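Laminin subunit ALPHA-1 (Mus musculus, PDB 2JD4) is a basement membrane protein whose C-terminal LG4-5 domain pair binds metal ions and probably helps anchor laminin to cell surfaces. Local coordinates at residues 25-30 / 187-192; 31-36 / 141-146; 37-42 / 172-177; 49-54 / 106-111; 57-62 / 156-161. The protein carries 4 engineered substitutions. One frame throughout, in Å; residues are numbered along the deposited sequence.

Interaction 1 (25-30 / 187-192)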
# COMPACT_ATOMS: atom_id res chain seq x y z
N GLY A 25 -7.20 -1.58 -1.23
CA GLY A 25 -6.00 -1.08 -0.58
C GLY A 25 -5.45 0.24 -1.10
O GLY A 25 -4.39 0.68 -0.66
N LEU A 26 -6.14 0.88 -2.04
CA LEU A 26 -5.66 2.17 -2.57
C LEU A 26 -5.73 3.21 -1.44
O LEU A 26 -4.90 4.12 -1.37
CB LEU A 26 -6.50 2.61 -3.77
CG LEU A 26 -6.33 1.71 -5.00
CD1 LEU A 26 -7.40 2.05 -6.01
CD2 LEU A 26 -4.94 1.89 -5.61
N SER A 27 -6.73 3.08 -0.58
CA SER A 27 -6.86 3.95 0.59
C SER A 27 -7.10 2.96 1.73
O SER A 27 -7.36 1.78 1.48
CB SER A 27 -8.05 4.90 0.46
OG SER A 27 -9.26 4.26 0.85
N GLN A 28 -7.00 3.42 2.97
CA GLN A 28 -7.22 2.53 4.10
C GLN A 28 -8.69 2.08 4.17
O GLN A 28 -9.02 1.13 4.89
CB GLN A 28 -6.82 3.21 5.42
CG GLN A 28 -5.33 3.49 5.54
CD GLN A 28 -4.66 2.72 6.67
OE1 GLN A 28 -4.93 2.95 7.85
NE2 GLN A 28 -3.77 1.79 6.31
N ASN A 29 -9.56 2.75 3.42
CA ASN A 29 -10.98 2.40 3.43
C ASN A 29 -11.59 2.01 2.08
O ASN A 29 -12.79 2.18 1.85
CB ASN A 29 -11.80 3.52 4.06
CG ASN A 29 -11.48 3.71 5.53
OD1 ASN A 29 -11.85 2.89 6.38
ND2 ASN A 29 -10.76 4.78 5.84
N SER A 30 -10.77 1.48 1.18
CA SER A 30 -11.28 1.03 -0.11
C SER A 30 -12.15 -0.19 0.19
O SER A 30 -11.73 -1.08 0.92
CB SER A 30 -10.14 0.61 -1.03
OG SER A 30 -9.21 1.66 -1.22
N ALA A 187 -19.79 1.97 -2.10
CA ALA A 187 -18.37 1.68 -2.28
C ALA A 187 -17.53 2.93 -2.11
O ALA A 187 -18.03 4.05 -2.10
CB ALA A 187 -18.14 1.09 -3.66
N SER A 188 -16.23 2.72 -1.96
CA SER A 188 -15.31 3.83 -1.82
C SER A 188 -13.91 3.46 -2.26
O SER A 188 -13.41 2.39 -1.92
CB SER A 188 -15.29 4.33 -0.37
OG SER A 188 -14.29 5.32 -0.20
N ALA A 189 -13.31 4.35 -3.04
CA ALA A 189 -11.94 4.23 -3.53
C ALA A 189 -11.48 2.89 -4.10
O ALA A 189 -10.41 2.40 -3.75
CB ALA A 189 -10.97 4.65 -2.41
N VAL A 190 -12.27 2.31 -5.00
CA VAL A 190 -11.88 1.05 -5.61
C VAL A 190 -11.38 1.34 -7.03
O VAL A 190 -11.78 2.33 -7.64
CB VAL A 190 -13.07 0.07 -5.64
CG1 VAL A 190 -12.68 -1.20 -6.37
CG2 VAL A 190 -13.48 -0.28 -4.20
N ASP A 191 -10.50 0.48 -7.55
CA ASP A 191 -10.00 0.68 -8.91
C ASP A 191 -9.85 -0.68 -9.61
O ASP A 191 -10.26 -1.71 -9.07
CB ASP A 191 -8.66 1.42 -8.88
CG ASP A 191 -8.49 2.39 -10.04
OD1 ASP A 191 -7.78 3.40 -9.87
OD2 ASP A 191 -9.05 2.14 -11.13
N ARG A 192 -9.26 -0.67 -10.81
CA ARG A 192 -9.07 -1.89 -11.59
C ARG A 192 -7.70 -2.51 -11.36
O ARG A 192 -6.78 -1.84 -10.90
CB ARG A 192 -9.23 -1.57 -13.08
CG ARG A 192 -10.49 -0.77 -13.37
CD ARG A 192 -10.23 0.24 -14.48
NE ARG A 192 -10.75 -0.21 -15.76
CZ ARG A 192 -10.62 0.47 -16.90
NH1 ARG A 192 -9.99 1.63 -16.91
NH2 ARG A 192 -11.15 -0.01 -18.01
O HOH W 1 -11.97 6.00 1.25
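Ser30 carries OG anti to its carbonyl carbon (chi1 -57°), which turns the hydroxyl to the carbonyl of Ala189, while Ser27, at chi1 83°, brings its own OG up to the methyl of that alanine. Ser30 OG lies 2.9 Å from Ala189 O and may donate to it, though another acceptor competes for its proton. The same OG accepts from Ser27 N at 2.9 Å, inside the type I turn of residues 27-30. Ser27 OG in turn accepts from Asn29 N (3.0 Å), an ST turn. Ala189 CB lies 3.7 Å from Ser27 OG, and water 1 bridges Ser27 OG to Ser188 OG. Behind this, Ser30 CA points a C-H at Ser188 O, 3.1 Å away. An alanine in place of Ser30, which removes the hydroxyl beside Ala189 O, would probably leave Ser27 N without its acceptor and the turn less firmly held against the 187-192 segment. The turn leads into strand 31-35, whose His31 pairs with Ser188 on the edge strand 186-188; Leu26 and Asp191 both touch Phe374 on strand 369-374, where the second laminin G domain comes up to the first.

Interaction 2 (31-36 / 141-146)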
# COMPACT_ATOMS: atom_id res chain seq x y z
N HIS A 31 -13.35 -0.25 -0.37
CA HIS A 31 -14.23 -1.39 -0.12
C HIS A 31 -15.46 -1.40 -1.01
O HIS A 31 -15.76 -0.42 -1.70
CB HIS A 31 -14.71 -1.38 1.33
CG HIS A 31 -15.72 -0.30 1.61
ND1 HIS A 31 -15.38 1.03 1.69
CD2 HIS A 31 -17.07 -0.36 1.70
CE1 HIS A 31 -16.48 1.75 1.82
NE2 HIS A 31 -17.52 0.94 1.82
N LEU A 32 -16.18 -2.52 -0.98
CA LEU A 32 -17.45 -2.69 -1.69
C LEU A 32 -18.41 -3.23 -0.62
O LEU A 32 -18.01 -4.04 0.21
CB LEU A 32 -17.34 -3.74 -2.80
CG LEU A 32 -16.51 -3.49 -4.06
CD1 LEU A 32 -16.63 -4.71 -4.98
CD2 LEU A 32 -16.99 -2.23 -4.77
N VAL A 33 -19.64 -2.75 -0.63
CA VAL A 33 -20.65 -3.25 0.29
C VAL A 33 -21.62 -4.01 -0.61
O VAL A 33 -22.29 -3.42 -1.45
CB VAL A 33 -21.39 -2.10 1.01
CG1 VAL A 33 -22.50 -2.66 1.90
CG2 VAL A 33 -20.40 -1.29 1.85
N LEU A 34 -21.65 -5.32 -0.44
CA LEU A 34 -22.49 -6.19 -1.26
C LEU A 34 -23.70 -6.76 -0.53
O LEU A 34 -23.60 -7.19 0.63
CB LEU A 34 -21.64 -7.34 -1.81
CG LEU A 34 -20.35 -6.97 -2.54
CD1 LEU A 34 -19.66 -8.25 -3.00
CD2 LEU A 34 -20.67 -6.09 -3.74
N PRO A 35 -24.86 -6.78 -1.19
CA PRO A 35 -26.09 -7.31 -0.60
C PRO A 35 -26.06 -8.83 -0.51
O PRO A 35 -25.51 -9.49 -1.39
CB PRO A 35 -27.19 -6.84 -1.57
CG PRO A 35 -26.50 -5.87 -2.51
CD PRO A 35 -25.09 -6.35 -2.58
N LEU A 36 -26.64 -9.39 0.55
CA LEU A 36 -26.75 -10.84 0.71
C LEU A 36 -28.25 -11.08 0.73
O LEU A 36 -28.92 -10.68 1.69
CB LEU A 36 -26.14 -11.32 2.03
CG LEU A 36 -24.63 -11.20 2.27
CD1 LEU A 36 -24.29 -11.76 3.64
CD2 LEU A 36 -23.88 -11.94 1.18
N GLU A 141 -26.19 -8.88 9.76
CA GLU A 141 -26.90 -8.07 8.78
C GLU A 141 -26.71 -8.63 7.38
O GLU A 141 -25.67 -9.22 7.09
CB GLU A 141 -26.38 -6.63 8.81
CG GLU A 141 -26.75 -5.85 10.05
CD GLU A 141 -28.23 -5.55 10.13
OE1 GLU A 141 -29.03 -6.50 10.30
OE2 GLU A 141 -28.60 -4.36 10.01
N ARG A 142 -27.72 -8.45 6.53
CA ARG A 142 -27.71 -8.94 5.15
C ARG A 142 -26.75 -8.14 4.26
O ARG A 142 -27.14 -7.70 3.17
CB ARG A 142 -29.12 -8.85 4.56
CG ARG A 142 -30.23 -9.53 5.35
CD ARG A 142 -30.53 -10.92 4.81
NE ARG A 142 -29.49 -11.88 5.13
CZ ARG A 142 -29.31 -13.04 4.50
NH1 ARG A 142 -30.12 -13.38 3.50
NH2 ARG A 142 -28.34 -13.86 4.88
N LYS A 143 -25.51 -7.96 4.70
CA LYS A 143 -24.53 -7.20 3.93
C LYS A 143 -23.12 -7.72 4.18
O LYS A 143 -22.75 -8.00 5.31
CB LYS A 143 -24.57 -5.72 4.30
CG LYS A 143 -25.90 -5.03 4.03
CD LYS A 143 -25.90 -3.60 4.56
CE LYS A 143 -27.26 -2.93 4.33
NZ LYS A 143 -27.33 -1.55 4.88
N LEU A 144 -22.32 -7.82 3.12
CA LEU A 144 -20.95 -8.28 3.26
C LEU A 144 -20.00 -7.18 2.80
O LEU A 144 -20.17 -6.63 1.71
CB LEU A 144 -20.72 -9.57 2.46
CG LEU A 144 -19.29 -10.14 2.45
CD1 LEU A 144 -19.32 -11.66 2.45
CD2 LEU A 144 -18.55 -9.62 1.23
N TYR A 145 -19.02 -6.86 3.64
CA TYR A 145 -18.04 -5.84 3.29
C TYR A 145 -16.84 -6.55 2.69
O TYR A 145 -16.23 -7.41 3.34
CB TYR A 145 -17.61 -5.06 4.54
CG TYR A 145 -18.75 -4.30 5.18
CD1 TYR A 145 -19.64 -4.94 6.04
CD2 TYR A 145 -18.94 -2.94 4.91
CE1 TYR A 145 -20.70 -4.25 6.61
CE2 TYR A 145 -20.00 -2.25 5.48
CZ TYR A 145 -20.87 -2.90 6.33
OH TYR A 145 -21.91 -2.20 6.90
N LEU A 146 -16.50 -6.19 1.45
CA LEU A 146 -15.39 -6.82 0.73
C LEU A 146 -14.17 -5.90 0.53
O LEU A 146 -14.30 -4.75 0.08
CB LEU A 146 -15.87 -7.32 -0.64
CG LEU A 146 -14.85 -8.10 -1.48
CD1 LEU A 146 -14.55 -9.45 -0.80
CD2 LEU A 146 -15.41 -8.34 -2.90
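Leu34 and Leu144 form a hydrogen-bonded pair at the middle of an antiparallel strand pairing, 31-35 against 143-146, in one sheet of the laminin G beta sandwich. Leu34 N gives to Leu144 O and Leu144 N to Leu34 O, both at 2.9 Å. Two residues along, Leu32 and Leu146 form the next hydrogen-bonded pair, and Leu146 goes on to touch Ile169 and Ile172 of the opposing sheet. On the other face, Val33 CG2 packs against Tyr145 CD2 at 3.8 Å, the two side chains side by side and pointing the same way. Leu36 closes the pairing. Its CB sits 3.9 Å from Arg142 O; CG, anti to the carbonyl carbon (chi1 -67°), comes to 4.1 Å from Lys143 N; of the two methyls, CD1 stays by that nitrogen and CD2 reaches Leu144 CB at 4.2 Å. An alanine at Leu36 would probably open a gap beside Leu144 and uncover the backbone at Lys143. Arg142 centres an inverse gamma turn; its NH2 probably bonds to Ser39 O, though modelled too close to rest much on. At this turn the last rung differs: Leu36 N meets Arg142 O at 3.2 Å from above the carbonyl plane, 60° out of it.

Interaction 3 (37-42 / 172-177). Engineered in segment 37-42: Gln37 (natural residue Asn).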
# COMPACT_ATOMS: atom_id res chain seq x y z
N GLN A 37 -28.80 -11.71 -0.30
CA GLN A 37 -30.24 -11.94 -0.33
C GLN A 37 -30.72 -13.37 -0.19
O GLN A 37 -31.66 -13.64 0.56
CB GLN A 37 -30.83 -11.35 -1.62
CG GLN A 37 -30.52 -9.88 -1.84
CD GLN A 37 -29.39 -9.68 -2.84
OE1 GLN A 37 -28.27 -10.16 -2.64
NE2 GLN A 37 -29.68 -8.96 -3.92
N GLN A 38 -30.10 -14.30 -0.90
CA GLN A 38 -30.55 -15.69 -0.84
C GLN A 38 -29.83 -16.56 0.18
O GLN A 38 -30.25 -17.68 0.46
CB GLN A 38 -30.45 -16.35 -2.22
CG GLN A 38 -29.04 -16.66 -2.66
CD GLN A 38 -29.00 -17.49 -3.93
OE1 GLN A 38 -29.43 -17.03 -4.99
NE2 GLN A 38 -28.50 -18.71 -3.83
N SER A 39 -28.75 -16.03 0.74
CA SER A 39 -27.97 -16.79 1.70
C SER A 39 -28.56 -16.83 3.11
O SER A 39 -29.03 -15.83 3.62
CB SER A 39 -26.55 -16.23 1.78
OG SER A 39 -25.88 -16.36 0.53
N ASP A 40 -28.55 -18.02 3.70
CA ASP A 40 -29.00 -18.20 5.08
C ASP A 40 -27.72 -18.69 5.76
O ASP A 40 -27.40 -19.87 5.71
CB ASP A 40 -30.07 -19.29 5.20
CG ASP A 40 -30.63 -19.40 6.61
OD1 ASP A 40 -29.95 -18.94 7.56
OD2 ASP A 40 -31.74 -19.94 6.79
N VAL A 41 -26.99 -17.77 6.37
CA VAL A 41 -25.72 -18.12 7.00
C VAL A 41 -25.78 -18.51 8.48
O VAL A 41 -24.74 -18.78 9.09
CB VAL A 41 -24.71 -16.97 6.86
CG1 VAL A 41 -24.59 -16.57 5.39
CG2 VAL A 41 -25.15 -15.78 7.69
N ARG A 42 -26.98 -18.55 9.04
CA ARG A 42 -27.14 -18.90 10.45
C ARG A 42 -26.43 -20.19 10.86
O ARG A 42 -25.74 -20.23 11.88
CB ARG A 42 -28.63 -19.01 10.80
CG ARG A 42 -29.36 -17.66 10.81
CD ARG A 42 -30.85 -17.85 11.04
NE ARG A 42 -31.49 -18.54 9.92
CZ ARG A 42 -32.77 -18.87 9.89
NH1 ARG A 42 -33.56 -18.58 10.92
NH2 ARG A 42 -33.27 -19.49 8.83
N ILE A 172 -16.57 -13.77 -6.10
CA ILE A 172 -16.75 -14.32 -4.76
C ILE A 172 -18.12 -15.00 -4.64
O ILE A 172 -19.13 -14.49 -5.15
CB ILE A 172 -16.60 -13.22 -3.67
CG1 ILE A 172 -16.93 -13.80 -2.29
CG2 ILE A 172 -17.49 -12.03 -4.01
CD1 ILE A 172 -16.75 -12.80 -1.14
N MET A 173 -18.13 -16.16 -3.99
CA MET A 173 -19.35 -16.93 -3.80
C MET A 173 -19.65 -17.12 -2.32
O MET A 173 -18.74 -17.29 -1.51
CB MET A 173 -19.20 -18.31 -4.41
CG MET A 173 -18.97 -18.34 -5.90
SD MET A 173 -18.68 -20.05 -6.39
CE MET A 173 -20.07 -20.87 -5.60
N VAL A 174 -20.93 -17.10 -1.97
CA VAL A 174 -21.37 -17.31 -0.59
C VAL A 174 -22.42 -18.42 -0.66
O VAL A 174 -23.42 -18.28 -1.37
CB VAL A 174 -21.98 -16.04 0.02
CG1 VAL A 174 -22.55 -16.35 1.40
CG2 VAL A 174 -20.92 -14.95 0.15
N ASN A 175 -22.19 -19.52 0.05
CA ASN A 175 -23.11 -20.65 0.04
C ASN A 175 -23.56 -21.05 -1.37
O ASN A 175 -24.76 -21.20 -1.65
CB ASN A 175 -24.34 -20.35 0.93
CG ASN A 175 -23.98 -20.28 2.41
OD1 ASN A 175 -22.80 -20.25 2.76
ND2 ASN A 175 -24.99 -20.24 3.27
N GLY A 176 -22.59 -21.21 -2.27
CA GLY A 176 -22.89 -21.63 -3.63
C GLY A 176 -23.39 -20.59 -4.62
O GLY A 176 -23.56 -20.89 -5.81
N GLN A 177 -23.63 -19.37 -4.15
CA GLN A 177 -24.11 -18.30 -5.03
C GLN A 177 -23.03 -17.27 -5.33
O GLN A 177 -22.35 -16.80 -4.42
CB GLN A 177 -25.30 -17.57 -4.39
CG GLN A 177 -25.55 -16.19 -5.00
CD GLN A 177 -26.37 -15.28 -4.09
OE1 GLN A 177 -26.19 -15.28 -2.87
NE2 GLN A 177 -27.25 -14.49 -4.68
O HOH W 2 -26.71 -14.12 -0.47
O HOH W 3 -27.94 -20.97 2.20
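Val174 to Gln177 make the type I' turn of a hairpin, closed by Val174 N to Gln177 O and Gln177 N to Val174 O, and the irregular 37-42 loop comes up to it with Ser39 nearest Asn175. Gln38 and Gln177 meet tip to tip, their amides stacked with planes 25° apart. CD of Gln38 is 3.4 Å from CD of Gln177, and Gln38 CG sits 3.2 Å from Gln177 OE1. Ser39 OG rests on Val174 CG1 at 3.4 Å. It also binds water 2 at 2.6 Å, and that water donates to Gln177 OE1 (2.7 Å). Asn175 is held by strand 44-53, its OD1 taking Gln46 N and its ND2 giving to Arg44 O; ND2 also gives to water 3, which accepts weakly from Asp40 N. Within the loop, Arg42 grips Asp40 side-on, NE to OD1 and NH2 to OD2. Gln38 OE1 and Gln177 NE2 are too badly angled to bond, so loop and hairpin meet through stacked amides and two bridging waters, water 2 the firmer, without a clear direct hydrogen bond.

Interaction 4 (49-54 / 106-111)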
# COMPACT_ATOMS: atom_id res chain seq x y z
N LEU A 49 -13.37 -17.34 -2.92
CA LEU A 49 -12.93 -16.18 -3.70
C LEU A 49 -11.52 -16.41 -4.22
O LEU A 49 -10.85 -17.35 -3.82
CB LEU A 49 -12.99 -14.92 -2.83
CG LEU A 49 -12.18 -14.89 -1.52
CD1 LEU A 49 -10.74 -14.49 -1.82
CD2 LEU A 49 -12.81 -13.90 -0.56
N SER A 50 -11.08 -15.56 -5.14
CA SER A 50 -9.73 -15.66 -5.69
C SER A 50 -9.02 -14.36 -5.33
O SER A 50 -9.62 -13.29 -5.39
CB SER A 50 -9.76 -15.85 -7.21
OG SER A 50 -10.39 -14.75 -7.85
N ILE A 51 -7.76 -14.45 -4.94
CA ILE A 51 -7.02 -13.27 -4.53
C ILE A 51 -5.59 -13.27 -5.04
O ILE A 51 -4.98 -14.32 -5.24
CB ILE A 51 -7.05 -13.15 -2.99
CG1 ILE A 51 -6.47 -11.80 -2.54
CG2 ILE A 51 -6.28 -14.31 -2.37
CD1 ILE A 51 -6.77 -11.48 -1.08
N ARG A 52 -5.06 -12.07 -5.26
CA ARG A 52 -3.70 -11.87 -5.75
C ARG A 52 -3.14 -10.67 -4.99
O ARG A 52 -3.72 -9.58 -5.04
CB ARG A 52 -3.71 -11.59 -7.25
CG ARG A 52 -2.34 -11.31 -7.81
CD ARG A 52 -2.38 -10.02 -8.59
NE ARG A 52 -2.52 -10.25 -10.01
CZ ARG A 52 -2.77 -9.30 -10.90
NH1 ARG A 52 -2.91 -8.04 -10.52
NH2 ARG A 52 -2.86 -9.62 -12.18
N THR A 53 -2.00 -10.84 -4.33
CA THR A 53 -1.43 -9.76 -3.52
C THR A 53 0.06 -9.88 -3.18
O THR A 53 0.64 -10.97 -3.25
CB THR A 53 -2.22 -9.65 -2.20
OG1 THR A 53 -1.71 -8.58 -1.41
CG2 THR A 53 -2.09 -10.96 -1.41
N PHE A 54 0.67 -8.76 -2.81
CA PHE A 54 2.07 -8.72 -2.39
C PHE A 54 2.09 -8.21 -0.94
O PHE A 54 3.14 -8.17 -0.30
CB PHE A 54 2.89 -7.73 -3.24
CG PHE A 54 3.12 -8.16 -4.67
CD1 PHE A 54 2.36 -7.62 -5.70
CD2 PHE A 54 4.12 -9.08 -4.97
CE1 PHE A 54 2.61 -7.98 -7.03
CE2 PHE A 54 4.37 -9.45 -6.29
CZ PHE A 54 3.62 -8.90 -7.32
N HIS A 106 -4.57 -16.98 -6.16
CA HIS A 106 -4.86 -18.09 -5.25
C HIS A 106 -6.37 -18.20 -5.06
O HIS A 106 -7.08 -17.20 -5.13
CB HIS A 106 -4.21 -17.86 -3.89
CG HIS A 106 -2.72 -17.74 -3.93
ND1 HIS A 106 -1.89 -18.81 -4.22
CD2 HIS A 106 -1.90 -16.68 -3.72
CE1 HIS A 106 -0.63 -18.41 -4.18
NE2 HIS A 106 -0.61 -17.12 -3.88
N THR A 107 -6.85 -19.41 -4.81
CA THR A 107 -8.26 -19.62 -4.55
C THR A 107 -8.35 -19.83 -3.04
O THR A 107 -7.54 -20.57 -2.47
CB THR A 107 -8.81 -20.85 -5.29
OG1 THR A 107 -8.12 -22.02 -4.84
CG2 THR A 107 -8.62 -20.69 -6.79
N VAL A 108 -9.30 -19.18 -2.40
CA VAL A 108 -9.46 -19.29 -0.95
C VAL A 108 -10.88 -19.65 -0.57
O VAL A 108 -11.84 -19.19 -1.18
CB VAL A 108 -9.09 -17.95 -0.27
CG1 VAL A 108 -9.41 -18.03 1.23
CG2 VAL A 108 -7.61 -17.65 -0.49
N LYS A 109 -11.02 -20.50 0.44
CA LYS A 109 -12.33 -20.92 0.90
C LYS A 109 -12.35 -20.94 2.43
O LYS A 109 -11.43 -21.44 3.06
CB LYS A 109 -12.65 -22.32 0.36
CG LYS A 109 -14.05 -22.82 0.72
CD LYS A 109 -14.13 -24.34 0.62
CE LYS A 109 -13.77 -24.85 -0.77
NZ LYS A 109 -13.80 -26.34 -0.81
N THR A 110 -13.39 -20.35 3.02
CA THR A 110 -13.54 -20.35 4.47
C THR A 110 -14.88 -21.01 4.74
O THR A 110 -15.89 -20.66 4.11
CB THR A 110 -13.52 -18.92 5.07
OG1 THR A 110 -14.63 -18.16 4.58
CG2 THR A 110 -12.22 -18.21 4.72
N GLU A 111 -14.91 -21.96 5.66
CA GLU A 111 -16.14 -22.67 5.94
C GLU A 111 -16.51 -22.91 7.39
O GLU A 111 -15.76 -23.50 8.15
CB GLU A 111 -16.13 -24.03 5.24
CG GLU A 111 -16.43 -23.99 3.77
CD GLU A 111 -16.52 -25.39 3.19
OE1 GLU A 111 -15.54 -25.83 2.55
OE2 GLU A 111 -17.57 -26.04 3.38
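This antiparallel pairing belongs to the curved sheet of the laminin G sandwich that packs against the sheet holding strand 58-64; Leu49 and Ile51 on strand 44-53 meet Val108 and His106 on strand 106-113. The strand directions lie 132° apart, so the pair is strongly twisted, and the bridges run from Leu49-Val108 to Ile51-His106. Leu49 N gives to Val108 O at 3.0 Å and takes part in return through Val108 N to Leu49 O at 2.8 Å. Ile51 and His106 exchange a second pair of bonds, Ile51 N to His106 O and His106 N to Ile51 O. Between them Ser50 and Thr107 make a non-hydrogen-bonded pair, where Ser50 CA comes within 3.1 Å of His106 O.

On the buried face, Leu49 and Val108 lie side by side. Leu49 CG stands between the backbone N and the carbonyl carbon (chi1 57°), and beyond it CD1 comes to 4.1 Å from Val108 CB. Ile51 slants across the same valine, CG2 to CG2 at 4.1 Å. Together Leu49 and Ile51 reach Ile60 of the facing sheet, which makes this part of the sandwich core. His106 is held at both ring nitrogens by carboxylates, a setting that would favour a protonated ring: ND1 bonds to Asp122 OD2 and NE2 to Asp102 OD1.

Interaction 5 (57-62 / 156-161)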
# COMPACT_ATOMS: atom_id res chain seq x y z
N SER A 57 -0.60 -7.50 5.21
CA SER A 57 -1.80 -7.46 6.06
C SER A 57 -2.99 -6.71 5.46
O SER A 57 -2.82 -5.83 4.61
CB SER A 57 -1.46 -6.81 7.40
OG SER A 57 -1.19 -5.42 7.23
N GLY A 58 -4.18 -7.06 5.95
CA GLY A 58 -5.40 -6.41 5.48
C GLY A 58 -6.67 -7.22 5.69
O GLY A 58 -6.63 -8.45 5.81
N LEU A 59 -7.81 -6.53 5.73
CA LEU A 59 -9.11 -7.18 5.91
C LEU A 59 -9.66 -7.56 4.53
O LEU A 59 -9.73 -6.72 3.64
CB LEU A 59 -10.08 -6.24 6.64
CG LEU A 59 -11.48 -6.78 6.97
CD1 LEU A 59 -12.05 -6.09 8.20
CD2 LEU A 59 -12.40 -6.58 5.77
N ILE A 60 -10.05 -8.82 4.36
CA ILE A 60 -10.57 -9.30 3.08
C ILE A 60 -12.10 -9.27 3.02
O ILE A 60 -12.67 -8.83 2.01
CB ILE A 60 -10.02 -10.71 2.78
CG1 ILE A 60 -8.49 -10.66 2.76
CG2 ILE A 60 -10.58 -11.21 1.44
CD1 ILE A 60 -7.79 -12.03 2.75
N TYR A 61 -12.78 -9.74 4.07
CA TYR A 61 -14.24 -9.65 4.14
C TYR A 61 -14.73 -9.62 5.58
O TYR A 61 -14.05 -10.12 6.48
CB TYR A 61 -14.95 -10.77 3.34
CG TYR A 61 -15.07 -12.13 4.01
CD1 TYR A 61 -15.90 -12.32 5.12
CD2 TYR A 61 -14.41 -13.23 3.48
CE1 TYR A 61 -16.06 -13.58 5.68
CE2 TYR A 61 -14.57 -14.50 4.04
CZ TYR A 61 -15.39 -14.67 5.14
OH TYR A 61 -15.55 -15.92 5.69
N TYR A 62 -15.90 -9.03 5.78
CA TYR A 62 -16.49 -8.89 7.10
C TYR A 62 -18.02 -8.85 7.05
O TYR A 62 -18.61 -8.24 6.15
CB TYR A 62 -15.96 -7.61 7.75
CG TYR A 62 -16.59 -7.20 9.06
CD1 TYR A 62 -16.18 -7.79 10.27
CD2 TYR A 62 -17.55 -6.20 9.11
CE1 TYR A 62 -16.73 -7.37 11.48
CE2 TYR A 62 -18.10 -5.78 10.32
CZ TYR A 62 -17.69 -6.37 11.49
OH TYR A 62 -18.23 -5.95 12.69
N ARG A 156 -15.61 -3.74 16.03
CA ARG A 156 -15.14 -4.15 17.35
C ARG A 156 -14.80 -5.64 17.43
O ARG A 156 -15.39 -6.48 16.75
CB ARG A 156 -16.19 -3.81 18.42
CG ARG A 156 -16.61 -2.34 18.45
CD ARG A 156 -17.36 -1.98 19.73
NE ARG A 156 -18.61 -2.72 19.89
CZ ARG A 156 -19.76 -2.41 19.29
NH1 ARG A 156 -19.84 -1.35 18.49
NH2 ARG A 156 -20.83 -3.16 19.50
N ASN A 157 -13.82 -5.95 18.27
CA ASN A 157 -13.37 -7.31 18.52
C ASN A 157 -12.84 -8.17 17.36
O ASN A 157 -13.07 -9.38 17.32
CB ASN A 157 -14.46 -8.08 19.27
CG ASN A 157 -14.78 -7.46 20.63
OD1 ASN A 157 -13.88 -7.14 21.41
ND2 ASN A 157 -16.06 -7.27 20.91
N ILE A 158 -12.15 -7.54 16.41
CA ILE A 158 -11.54 -8.30 15.32
C ILE A 158 -10.08 -7.85 15.19
O ILE A 158 -9.43 -8.08 14.16
CB ILE A 158 -12.30 -8.13 13.96
CG1 ILE A 158 -12.12 -6.72 13.39
CG2 ILE A 158 -13.77 -8.45 14.15
CD1 ILE A 158 -12.80 -6.54 12.03
N GLY A 159 -9.58 -7.22 16.25
CA GLY A 159 -8.20 -6.77 16.27
C GLY A 159 -7.91 -5.44 15.58
O GLY A 159 -8.82 -4.65 15.32
N THR A 160 -6.64 -5.21 15.28
CA THR A 160 -6.22 -3.97 14.64
C THR A 160 -6.18 -4.04 13.12
O THR A 160 -6.02 -3.01 12.46
CB THR A 160 -4.81 -3.54 15.11
OG1 THR A 160 -3.87 -4.57 14.77
CG2 THR A 160 -4.79 -3.31 16.61
N ILE A 161 -6.30 -5.24 12.55
CA ILE A 161 -6.26 -5.39 11.10
C ILE A 161 -7.62 -5.08 10.48
O ILE A 161 -8.34 -5.97 10.01
CB ILE A 161 -5.83 -6.82 10.67
CG1 ILE A 161 -4.50 -7.19 11.34
CG2 ILE A 161 -5.64 -6.89 9.15
CD1 ILE A 161 -3.35 -6.26 11.01
O HOH W 4 -17.51 -7.16 14.94
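Ile161, Ile158 and Tyr62 carry this contact, in which a loop folds over strand 58-64. Ile161 lays its CG2 methyl on the bare backbone of Gly58, 3.5 Å from Gly58 N. The other branch of Ile161 ends in CD1, 4.1 Å from Ser57 CB. Ile158 has CG1 between its backbone N and carbonyl carbon (chi1 70°), and its CD1 fits between two side chains of the strand. Leu59 CD1 lies 3.9 Å from it, crossing at about a right angle, and Tyr62 CD1 lies 4.0 Å away, with the ring met obliquely. At the far end of that ring, Tyr62 OH bonds to Tyr153 OH and to water 4, which donates to Arg156 O at 2.9 Å. Gln75 NE2 on strand 71-77 ties the loop down through Ile158 O and Ile161 O. Ile60 and Tyr61 form a classic beta bulge opposite Leu74, and their side chains reach strand 44-53 of the facing sheet.

Overall arrangement
From the N terminus, residues 25-30 open the largest loop, which interaction 1 closes at 187-192 and which holds the other four contacts. Strand 31-35 follows directly and pairs with 141-146 in interaction 2; it is also the sheet neighbour of strand 186-188 in interaction 1. The 37-42 loop then reaches 172-177, so interaction 3 crosses interaction 2, and the two touch. Interaction 4 lies within both of these loops and pairs two strands of the second sheet. Interaction 5, begun at 57-62, crosses interactions 2 and 4 but stays within interaction 3. A backbone bond, Tyr145 N to Tyr62 O, joins neighbouring strands, and the hydroxyls of Tyr61 and Thr110 link the two sheets.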